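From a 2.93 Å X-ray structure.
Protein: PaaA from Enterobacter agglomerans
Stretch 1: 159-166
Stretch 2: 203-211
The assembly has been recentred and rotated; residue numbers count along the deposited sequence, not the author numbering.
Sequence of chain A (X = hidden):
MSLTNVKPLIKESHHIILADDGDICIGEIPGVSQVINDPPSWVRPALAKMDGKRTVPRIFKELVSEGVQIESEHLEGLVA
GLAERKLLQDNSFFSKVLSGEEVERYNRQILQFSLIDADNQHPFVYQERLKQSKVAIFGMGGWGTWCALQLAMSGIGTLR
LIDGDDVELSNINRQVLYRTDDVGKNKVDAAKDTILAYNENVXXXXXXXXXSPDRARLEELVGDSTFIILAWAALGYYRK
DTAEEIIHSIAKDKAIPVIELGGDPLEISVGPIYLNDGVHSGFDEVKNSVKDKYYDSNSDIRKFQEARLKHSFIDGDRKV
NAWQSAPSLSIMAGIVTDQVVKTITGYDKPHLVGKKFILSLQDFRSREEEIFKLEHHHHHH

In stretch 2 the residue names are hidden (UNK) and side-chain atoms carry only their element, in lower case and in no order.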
ATOM      1  N   LEU A 159     -17.463  -6.958  -7.355  1.00 42.20           N
ATOM      2  CA  LEU A 159     -16.685  -7.830  -6.500  1.00 43.80           C
ATOM      3  C   LEU A 159     -17.504  -9.025  -6.076  1.00 49.13           C
ATOM      4  O   LEU A 159     -18.603  -8.854  -5.571  1.00 51.41           O
ATOM      5  CB  LEU A 159     -16.184  -7.069  -5.267  1.00 48.13           C
ATOM      6  CG  LEU A 159     -14.927  -6.200  -5.410  1.00 48.35           C
ATOM      7  CD1 LEU A 159     -14.613  -5.539  -4.095  1.00 51.41           C
ATOM      8  CD2 LEU A 159     -13.734  -7.022  -5.858  1.00 42.09           C
ATOM      9  N   ARG A 160     -16.987 -10.230  -6.321  1.00 52.72           N
ATOM     10  CA  ARG A 160     -17.597 -11.456  -5.804  1.00 48.86           C
ATOM     11  C   ARG A 160     -16.798 -11.945  -4.627  1.00 52.69           C
ATOM     12  O   ARG A 160     -15.668 -12.384  -4.806  1.00 52.17           O
ATOM     13  CB  ARG A 160     -17.632 -12.573  -6.842  1.00 48.61           C
ATOM     14  CG  ARG A 160     -18.311 -12.231  -8.130  1.00 59.56           C
ATOM     15  CD  ARG A 160     -18.315 -13.426  -9.072  1.00 54.26           C
ATOM     16  NE  ARG A 160     -19.316 -14.426  -8.714  1.00 53.86           N
ATOM     17  CZ  ARG A 160     -20.595 -14.358  -9.069  1.00 55.70           C
ATOM     18  NH1 ARG A 160     -21.027 -13.325  -9.783  1.00 49.17           N
ATOM     19  NH2 ARG A 160     -21.439 -15.322  -8.712  1.00 53.28           N
ATOM     20  N   LEU A 161     -17.374 -11.887  -3.430  1.00 59.01           N
ATOM     21  CA  LEU A 161     -16.654 -12.313  -2.235  1.00 50.09           C
ATOM     22  C   LEU A 161     -17.174 -13.669  -1.803  1.00 54.15           C
ATOM     23  O   LEU A 161     -18.378 -13.860  -1.703  1.00 54.79           O
ATOM     24  CB  LEU A 161     -16.808 -11.309  -1.099  1.00 43.72           C
ATOM     25  CG  LEU A 161     -16.554  -9.848  -1.426  1.00 42.09           C
ATOM     26  CD1 LEU A 161     -16.860  -9.061  -0.189  1.00 45.30           C
ATOM     27  CD2 LEU A 161     -15.118  -9.651  -1.862  1.00 42.09           C
ATOM     28  N   ILE A 162     -16.254 -14.592  -1.526  1.00 58.01           N
ATOM     29  CA  ILE A 162     -16.585 -15.965  -1.153  1.00 49.31           C
ATOM     30  C   ILE A 162     -15.990 -16.295   0.204  1.00 42.09           C
ATOM     31  O   ILE A 162     -14.781 -16.403   0.325  1.00 47.18           O
ATOM     32  CB  ILE A 162     -16.009 -16.974  -2.188  1.00 46.17           C
ATOM     33  CG1 ILE A 162     -16.125 -16.437  -3.616  1.00 43.76           C
ATOM     34  CG2 ILE A 162     -16.604 -18.345  -2.010  1.00 44.45           C
ATOM     35  CD1 ILE A 162     -17.448 -15.800  -3.924  1.00 48.89           C
ATOM     36  N   ASP A 163     -16.815 -16.499   1.219  1.00 42.09           N
ATOM     37  CA  ASP A 163     -16.272 -16.809   2.535  1.00 42.09           C
ATOM     38  C   ASP A 163     -17.321 -17.242   3.564  1.00 59.05           C
ATOM     39  O   ASP A 163     -18.409 -16.662   3.657  1.00 55.63           O
ATOM     40  CB  ASP A 163     -15.517 -15.594   3.052  1.00 51.72           C
ATOM     41  CG  ASP A 163     -14.689 -15.892   4.277  1.00 59.00           C
ATOM     42  OD1 ASP A 163     -15.289 -16.043   5.368  1.00 60.43           O
ATOM     43  OD2 ASP A 163     -13.444 -15.965   4.146  1.00 54.09           O
ATOM     44  N   GLY A 164     -16.978 -18.254   4.356  1.00 61.44           N
ATOM     45  CA  GLY A 164     -17.908 -18.786   5.336  1.00 54.80           C
ATOM     46  C   GLY A 164     -17.637 -18.388   6.778  1.00 58.83           C
ATOM     47  O   GLY A 164     -18.295 -18.896   7.695  1.00 50.26           O
ATOM     48  N   ASP A 165     -16.665 -17.497   6.995  1.00 55.79           N
ATOM     49  CA  ASP A 165     -16.310 -17.101   8.362  1.00 50.85           C
ATOM     50  C   ASP A 165     -17.076 -15.919   8.906  1.00 52.55           C
ATOM     51  O   ASP A 165     -17.804 -15.221   8.194  1.00 54.94           O
ATOM     52  CB  ASP A 165     -14.833 -16.761   8.481  1.00 55.02           C
ATOM     53  CG  ASP A 165     -13.973 -17.967   8.724  1.00 66.81           C
ATOM     54  OD1 ASP A 165     -14.516 -18.988   9.200  1.00 71.41           O
ATOM     55  OD2 ASP A 165     -12.741 -17.868   8.480  1.00 75.21           O
ATOM     56  N   ASP A 166     -16.860 -15.683  10.189  1.00 47.88           N
ATOM     57  CA  ASP A 166     -17.427 -14.527  10.844  1.00 52.91           C
ATOM     58  C   ASP A 166     -16.293 -13.777  11.545  1.00 52.86           C
ATOM     59  O   ASP A 166     -15.258 -14.358  11.873  1.00 55.50           O
ATOM     60  CB  ASP A 166     -18.516 -14.944  11.820  1.00 49.72           C
ATOM     61  CG  ASP A 166     -17.966 -15.706  12.997  1.00 67.54           C
ATOM     62  OD1 ASP A 166     -16.975 -16.466  12.819  1.00 73.47           O
ATOM     63  OD2 ASP A 166     -18.509 -15.525  14.109  1.00 80.45           O
ATOM     64  N   UNK A 203     -20.522  -3.018  -7.272  1.00 50.72           N
ATOM     65  CA  UNK A 203     -21.545  -4.014  -6.938  1.00 47.17           C
ATOM     66  C   UNK A 203     -20.897  -5.162  -6.199  1.00 42.09           C
ATOM     67  O   UNK A 203     -19.930  -5.738  -6.678  1.00 45.95           O
ATOM     68  c   UNK A 203     -22.801  -3.503  -9.084  1.00 61.10           C
ATOM     69  c   UNK A 203     -22.965  -2.244 -10.888  1.00 77.48           C
ATOM     70  n   UNK A 203     -23.895  -1.852 -10.035  1.00 83.96           N
ATOM     71  c   UNK A 203     -23.814  -2.623  -8.898  1.00 72.08           C
ATOM     72  n   UNK A 203     -22.289  -3.238 -10.336  1.00 73.85           N
ATOM     73  c   UNK A 203     -22.243  -4.562  -8.191  1.00 42.09           C
ATOM     74  N   UNK A 204     -21.454  -5.545  -5.062  1.00 46.91           N
ATOM     75  CA  UNK A 204     -20.871  -6.656  -4.324  1.00 49.03           C
ATOM     76  C   UNK A 204     -21.826  -7.867  -4.209  1.00 45.05           C
ATOM     77  O   UNK A 204     -22.930  -7.794  -3.664  1.00 42.09           O
ATOM     78  c   UNK A 204     -19.773  -7.355  -2.200  1.00 48.74           C
ATOM     79  c   UNK A 204     -20.423  -6.202  -2.935  1.00 42.09           C
ATOM     80  c   UNK A 204     -19.467  -5.061  -3.066  1.00 42.09           C
ATOM     81  N   UNK A 205     -21.354  -8.990  -4.730  1.00 49.81           N
ATOM     82  CA  UNK A 205     -22.073 -10.254  -4.678  1.00 48.82           C
ATOM     83  C   UNK A 205     -21.382 -11.121  -3.647  1.00 50.74           C
ATOM     84  O   UNK A 205     -20.173 -11.383  -3.747  1.00 48.96           O
ATOM     85  c   UNK A 205     -22.808 -10.110  -7.105  1.00 42.49           C
ATOM     86  c   UNK A 205     -22.534 -10.581  -8.525  1.00 61.83           C
ATOM     87  o   UNK A 205     -22.993  -9.922  -9.488  1.00 70.65           O
ATOM     88  c   UNK A 205     -22.081 -10.923  -6.052  1.00 42.09           C
ATOM     89  o   UNK A 205     -21.841 -11.603  -8.688  1.00 64.66           O
ATOM     90  N   UNK A 206     -22.150 -11.572  -2.661  1.00 47.51           N
ATOM     91  CA  UNK A 206     -21.568 -12.238  -1.507  1.00 51.24           C
ATOM     92  C   UNK A 206     -22.048 -13.680  -1.386  1.00 47.70           C
ATOM     93  O   UNK A 206     -23.200 -13.987  -1.631  1.00 49.00           O
ATOM     94  c   UNK A 206     -21.175 -10.131  -0.208  1.00 47.86           C
ATOM     95  o   UNK A 206     -23.311 -11.337  -0.056  1.00 51.07           O
ATOM     96  c   UNK A 206     -21.888 -11.490  -0.207  1.00 55.21           C
ATOM     97  N   UNK A 207     -21.125 -14.574  -1.084  1.00 47.52           N
ATOM     98  CA  UNK A 207     -21.477 -15.952  -0.875  1.00 42.09           C
ATOM     99  C   UNK A 207     -21.001 -16.439   0.480  1.00 48.21           C
ATOM    100  O   UNK A 207     -19.833 -16.732   0.670  1.00 43.66           O
ATOM    101  c   UNK A 207     -20.680 -15.456  -4.090  1.00 47.18           C
ATOM    102  c   UNK A 207     -23.047 -16.451  -5.069  1.00 51.47           C
ATOM    103  c   UNK A 207     -21.390 -16.367  -3.336  1.00 52.12           C
ATOM    104  c   UNK A 207     -22.586 -16.853  -3.835  1.00 53.64           C
ATOM    105  c   UNK A 207     -21.145 -15.055  -5.328  1.00 45.07           C
ATOM    106  c   UNK A 207     -20.902 -16.787  -1.996  1.00 42.09           C
ATOM    107  c   UNK A 207     -22.323 -15.546  -5.813  1.00 42.89           C
ATOM    108  N   UNK A 208     -21.932 -16.585   1.411  1.00 55.47           N
ATOM    109  CA  UNK A 208     -21.551 -17.007   2.737  1.00 51.26           C
ATOM    110  C   UNK A 208     -21.346 -18.503   2.730  1.00 54.45           C
ATOM    111  O   UNK A 208     -22.245 -19.255   3.092  1.00 50.60           O
ATOM    112  c   UNK A 208     -23.224 -17.495   6.026  1.00 49.88           C
ATOM    113  c   UNK A 208     -22.590 -16.602   3.775  1.00 48.49           C
ATOM    114  c   UNK A 208     -20.605 -17.388   6.881  1.00 51.09           C
ATOM    115  c   UNK A 208     -21.575 -17.843   7.730  1.00 45.43           C
ATOM    116  c   UNK A 208     -20.940 -16.979   5.606  1.00 57.04           C
ATOM    117  c   UNK A 208     -22.891 -17.896   7.305  1.00 46.66           C
ATOM    118  c   UNK A 208     -22.247 -17.052   5.157  1.00 53.18           C
ATOM    119  N   UNK A 209     -20.173 -18.920   2.258  1.00 52.91           N
ATOM    120  CA  UNK A 209     -19.808 -20.328   2.209  1.00 50.15           C
ATOM    121  C   UNK A 209     -18.325 -20.478   1.919  1.00 52.69           C
ATOM    122  O   UNK A 209     -17.729 -19.575   1.357  1.00 58.39           O
ATOM    123  c   UNK A 209     -20.146 -20.668  -0.280  1.00 50.35           C
ATOM    124  o   UNK A 209     -20.517 -22.461  -1.840  1.00 64.66           O
ATOM    125  c   UNK A 209     -20.955 -21.383  -1.354  1.00 63.56           C
ATOM    126  c   UNK A 209     -20.604 -21.021   1.125  1.00 49.55           C
ATOM    127  o   UNK A 209     -22.053 -20.878  -1.683  1.00 59.43           O
ATOM    128  N   UNK A 210     -17.732 -21.623   2.242  1.00 58.69           N
ATOM    129  CA  UNK A 210     -16.350 -21.868   1.818  1.00 61.53           C
ATOM    130  C   UNK A 210     -16.336 -22.558   0.458  1.00 60.53           C
ATOM    131  O   UNK A 210     -17.352 -23.086   0.007  1.00 74.37           O
ATOM    132  c   UNK A 210     -14.382 -21.031   4.290  1.00 72.42           C
ATOM    133  c   UNK A 210     -15.877 -21.762   6.504  1.00 65.63           C
ATOM    134  c   UNK A 210     -14.908 -20.767   6.625  1.00 69.32           C
ATOM    135  c   UNK A 210     -16.090 -22.391   5.275  1.00 60.21           C
ATOM    136  c   UNK A 210     -15.562 -22.698   2.832  1.00 55.72           C
ATOM    137  c   UNK A 210     -14.157 -20.401   5.510  1.00 70.37           C
ATOM    138  c   UNK A 210     -15.354 -22.022   4.158  1.00 65.36           C
ATOM    139  N   UNK A 211     -15.192 -22.535  -0.207  1.00 56.46           N
ATOM    140  CA  UNK A 211     -15.066 -23.208  -1.490  1.00 63.69           C
ATOM    141  C   UNK A 211     -14.872 -24.712  -1.305  1.00 73.24           C
ATOM    142  O   UNK A 211     -13.833 -25.155  -0.802  1.00 79.75           O
ATOM    143  c   UNK A 211     -13.926 -22.626  -2.281  1.00 59.39           C
TER

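Position 203 carries one carbon and then a five-membered ring of three carbons and two nitrogens, the signature of an imidazole: His203. Its ring leads away from stretch 1 into an exposed setting, which suits a polar ring, while the backbone does the work: Leu159 N donates a hydrogen bond to His203 O at 2.8 Å.

At position 204 a single carbon bears two more, three carbons in all, branched at CB. This is Val204. It shares a face of the sheet with Leu159 and Leu161, and its CG1 lies 3.9 Å from Leu161 CD1. A compact, beta-branched apolar side chain fits a buried place in a strand.

Position 205 has three carbons in a row, the third carrying two oxygens, so a carboxylate ends a chain of glutamate length: Glu205. It points to the same face as Arg160, and the two ends converge in a salt bridge. The modelled separation of Arg160 NH1 and Glu205 OE1, 2.2 Å, is too short to be taken literally, but an acid facing a base across the pair is chemically compatible with this place. The backbone bonds Leu159 and Leu161: Glu205 N to Leu159 O and Leu161 N to Glu205 O, both 2.9 Å.

One carbon carrying one oxygen and one carbon marks position 206 as Thr206, since valine would have no oxygen and serine no second branch. It returns to the face of Leu161, where its CG2 comes 4.4 Å from Leu161 CD1. Its branched CB is again at home in a strand, and the hydroxyl is compatible with partial exposure.

Position 207 holds one carbon and a ring of six carbons with no oxygen, hence Phe207. Its ring packs against Ile162, with CD2 3.3 Å from Ile162 CD1, and CZ lies 3.0 Å from Arg160 NH2. A broad flat ring can meet both neighbours on this face.

The same atoms, one carbon and a six-carbon ring, recur at position 208: Phe208. Its CB points away overall, yet a phenyl ring is long enough for its end to come back beside the turn, with CD1 3.2 Å from Asp163 O at the ring edge, where slightly positive C-H groups suit a carbonyl oxygen.

Three carbons ending in two oxygens identify position 209 as Glu209. Its side chain points away from stretch 1, and both carboxylate oxygens are hydrogen-bonded elsewhere in the structure.

Position 210, again one carbon and a six-carbon ring, is Phe210. Gly164 CA sits over its face, 3.8 Å from the ring centroid; a CB on Gly164 would lie 2.8 Å from Phe210 CD2, a clash.

A lone carbon makes position 211 Ala211; its small methyl meets no demand from stretch 1, which it does not contact.

The contact is thus a parallel strand pair, its axes 19° apart, held by five backbone hydrogen bonds, the last from Asp163 N to Phe207 O at 3.1 Å. Side chains alternate between a mostly apolar face of Leu159, Leu161, Val204 and Thr206 and one combining charge with Ile162 and Phe207. Beyond the strands, aromatic rings pack on the turn at Gly164.

Stretch 2, residues 203-211: HVETFFEFA
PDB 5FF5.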